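Local coordinates for tyrosine--tRNA ligase, mitochondrial (Coccidioides posadasii, PDB 5IJX) that catalyses, as a class I aminoacyl-tRNA synthetase, the ATP-dependent attachment of L-tyrosine to tRNA(Tyr), and is represented by its catalytic part, at the tyrosine site. Coordinates in Å, arbitrary orientation; residue numbers count along the deposited sequence, not the author numbering.

The tyrosine site. Residues 69, 71-73, 103, 108, 113, 217, 221, 224, 236, 242. With TYR (tyrosine), chain B.
The substrate pocket of the class I Rossmann-fold catalytic domain holds free L-tyrosine, with its phenol pushed deep and its amino end gripped by a polar cluster. At the deep end, the phenol hydroxyl OH of the ligand donates to the carboxylate OD2 of Asp224 (3.2 Å), using the lone pair that points away from the other carboxylate oxygen. Tyr69 comes tip to tip from the other side, its ring edge in plane, and Tyr69 OH hydrogen-bonds the ligand OH at 3.1 Å. This pair reads the para-hydroxyl, and so is expected to favour tyrosine over phenylalanine. The ring between lies sandwiched: Gly71 CA packs over one face, 3.9 Å from the centroid of the ligand ring, and the Gln221 amide carbon CD covers the other. Gln221 reaches there with CG anti to the backbone N (chi1 174°) and an extended chain. Its NE2 donates to Gln236 OE1 and Gln242 OE1, both near the amide plane, which fixes the flip of the amide. The amino N of the ligand donates to Gln242 OE1 (2.8 Å), from above the carbonyl plane, to Asp113 OD2 (2.9 Å), and to Tyr217 OH (3.3 Å). Gln242, bent at chi2 (-70°), also sends NE2 almost straight to Asp113 OD2 (173° at H), positioning that carboxylate. Tyr217 carries Asp113 CA over one ring face; at its tip, OH donates to Asp73 OD2 from above the carboxylate plane, while Thr108 OG1 donates to Asp73 OD1 on the side of the other oxygen. The neighbouring carboxylates would favour a charged ammonium. The pocket sits at the C-terminal ends of strands 67-72 and 99-104, flanked by helix 217-229 and the 3-10 turn 240-242 after strand 233-239.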
loop_
_atom_site.group_PDB
_atom_site.type_symbol
_atom_site.label_atom_id
_atom_site.label_comp_id
_atom_site.label_asym_id
_atom_site.label_seq_id
_atom_site.Cartn_x
_atom_site.Cartn_y
_atom_site.Cartn_z
ATOM N N TYR A 69 -2.403 12.141 20.815
ATOM C CA TYR A 69 -1.102 11.865 20.224
ATOM C C TYR A 69 -0.764 12.927 19.188
ATOM O O TYR A 69 -1.646 13.486 18.530
ATOM C CB TYR A 69 -1.042 10.456 19.603
ATOM C CG TYR A 69 -1.249 10.381 18.102
ATOM C CD1 TYR A 69 -0.173 10.484 17.227
ATOM C CD2 TYR A 69 -2.511 10.175 17.560
ATOM C CE1 TYR A 69 -0.351 10.405 15.857
ATOM C CE2 TYR A 69 -2.699 10.096 16.190
ATOM C CZ TYR A 69 -1.613 10.211 15.344
ATOM O OH TYR A 69 -1.789 10.133 13.980
ATOM N N GLY A 71 2.468 13.706 16.140
ATOM C CA GLY A 71 3.523 13.070 15.365
ATOM C C GLY A 71 4.486 14.089 14.799
ATOM O O GLY A 71 4.076 15.156 14.339
ATOM N N VAL A 72 5.773 13.754 14.834
ATOM C CA VAL A 72 6.821 14.572 14.238
ATOM C C VAL A 72 7.604 13.706 13.267
ATOM O O VAL A 72 8.024 12.595 13.615
ATOM C CB VAL A 72 7.756 15.172 15.301
ATOM C CG1 VAL A 72 8.849 15.992 14.636
ATOM C CG2 VAL A 72 6.966 16.032 16.257
ATOM N N ASP A 73 7.804 14.215 12.056
ATOM C CA ASP A 73 8.633 13.529 11.080
ATOM C C ASP A 73 10.087 13.932 11.283
ATOM O O ASP A 73 10.406 15.123 11.178
ATOM C CB ASP A 73 8.189 13.861 9.667
ATOM C CG ASP A 73 7.364 12.749 9.038
ATOM O OD1 ASP A 73 6.869 11.872 9.779
ATOM O OD2 ASP A 73 7.213 12.757 7.796
ATOM N N LEU A 103 4.678 10.512 19.023
ATOM C CA LEU A 103 4.960 9.605 17.916
ATOM C C LEU A 103 6.035 10.192 17.012
ATOM O O LEU A 103 5.933 11.345 16.581
ATOM C CB LEU A 103 3.695 9.318 17.102
ATOM C CG LEU A 103 3.887 8.422 15.875
ATOM C CD1 LEU A 103 4.521 7.096 16.265
ATOM C CD2 LEU A 103 2.563 8.186 15.173
ATOM N N THR A 108 7.130 7.385 7.829
ATOM C CA THR A 108 6.563 8.501 7.081
ATOM C C THR A 108 7.638 9.490 6.645
ATOM O O THR A 108 7.510 10.117 5.587
ATOM C CB THR A 108 5.505 9.202 7.933
ATOM O OG1 THR A 108 6.014 9.416 9.256
ATOM C CG2 THR A 108 4.241 8.363 8.010
ATOM N N ASP A 113 6.174 14.451 4.270
ATOM C CA ASP A 113 4.798 14.921 4.199
ATOM C C ASP A 113 4.662 15.932 3.066
ATOM O O ASP A 113 5.319 16.981 3.109
ATOM C CB ASP A 113 4.386 15.552 5.522
ATOM C CG ASP A 113 2.894 15.788 5.612
ATOM O OD1 ASP A 113 2.202 15.604 4.588
ATOM O OD2 ASP A 113 2.411 16.167 6.700
ATOM N N TYR A 217 0.915 9.281 1.374
ATOM C CA TYR A 217 1.331 9.717 2.705
ATOM C C TYR A 217 0.153 9.900 3.652
ATOM O O TYR A 217 0.169 9.311 4.750
ATOM C CB TYR A 217 2.150 11.006 2.587
ATOM C CG TYR A 217 2.726 11.475 3.901
ATOM C CD1 TYR A 217 4.031 11.170 4.257
ATOM C CD2 TYR A 217 1.960 12.218 4.791
ATOM C CE1 TYR A 217 4.560 11.596 5.460
ATOM C CE2 TYR A 217 2.476 12.644 5.995
ATOM C CZ TYR A 217 3.776 12.334 6.327
ATOM O OH TYR A 217 4.291 12.762 7.529
ATOM N N GLN A 221 -0.469 8.099 7.383
ATOM C CA GLN A 221 -0.714 8.832 8.621
ATOM C C GLN A 221 -2.083 8.491 9.201
ATOM O O GLN A 221 -2.224 8.305 10.420
ATOM C CB GLN A 221 -0.584 10.333 8.368
ATOM C CG GLN A 221 -0.959 11.189 9.558
ATOM C CD GLN A 221 -0.417 12.598 9.453
ATOM O OE1 GLN A 221 0.429 12.892 8.606
ATOM N NE2 GLN A 221 -0.902 13.483 10.316
ATOM N N ASP A 224 -1.663 5.268 10.970
ATOM C CA ASP A 224 -1.129 5.500 12.306
ATOM C C ASP A 224 -2.254 5.877 13.259
ATOM O O ASP A 224 -2.375 5.319 14.359
ATOM C CB ASP A 224 -0.065 6.601 12.275
ATOM C CG ASP A 224 1.189 6.190 11.534
ATOM O OD1 ASP A 224 1.348 4.987 11.236
ATOM O OD2 ASP A 224 2.024 7.078 11.263
ATOM N N GLN A 236 -6.205 13.366 17.778
ATOM C CA GLN A 236 -4.914 13.670 17.170
ATOM C C GLN A 236 -4.673 15.171 17.232
ATOM O O GLN A 236 -5.545 15.962 16.855
ATOM C CB GLN A 236 -4.830 13.187 15.720
ATOM C CG GLN A 236 -3.413 13.314 15.138
ATOM C CD GLN A 236 -3.275 12.869 13.685
ATOM O OE1 GLN A 236 -2.249 13.119 13.055
ATOM N NE2 GLN A 236 -4.295 12.204 13.153
ATOM N N GLN A 242 -1.387 20.826 9.674
ATOM C CA GLN A 242 -1.767 19.422 9.656
ATOM C C GLN A 242 -3.273 19.210 9.645
ATOM O O GLN A 242 -3.713 18.054 9.617
ATOM C CB GLN A 242 -1.151 18.708 10.859
ATOM C CG GLN A 242 0.355 18.545 10.753
ATOM C CD GLN A 242 0.760 17.549 9.681
ATOM O OE1 GLN A 242 0.424 16.367 9.760
ATOM N NE2 GLN A 242 1.478 18.024 8.666
HETATM N N TYR B . 2.855 15.069 9.331
HETATM C CA TYR B . 3.691 15.404 10.478
HETATM C C TYR B . 4.734 16.455 10.099
HETATM O O TYR B . 5.220 17.214 10.943
HETATM C CB TYR B . 4.382 14.147 11.019
HETATM C CG TYR B . 3.441 13.010 11.373
HETATM C CD1 TYR B . 2.193 13.255 11.932
HETATM C CD2 TYR B . 3.805 11.689 11.146
HETATM C CE1 TYR B . 1.336 12.213 12.254
HETATM C CE2 TYR B . 2.956 10.644 11.463
HETATM C CZ TYR B . 1.723 10.909 12.017
HETATM O OH TYR B . 0.881 9.867 12.333
HETATM O OXT TYR B . 5.120 16.571 8.935
#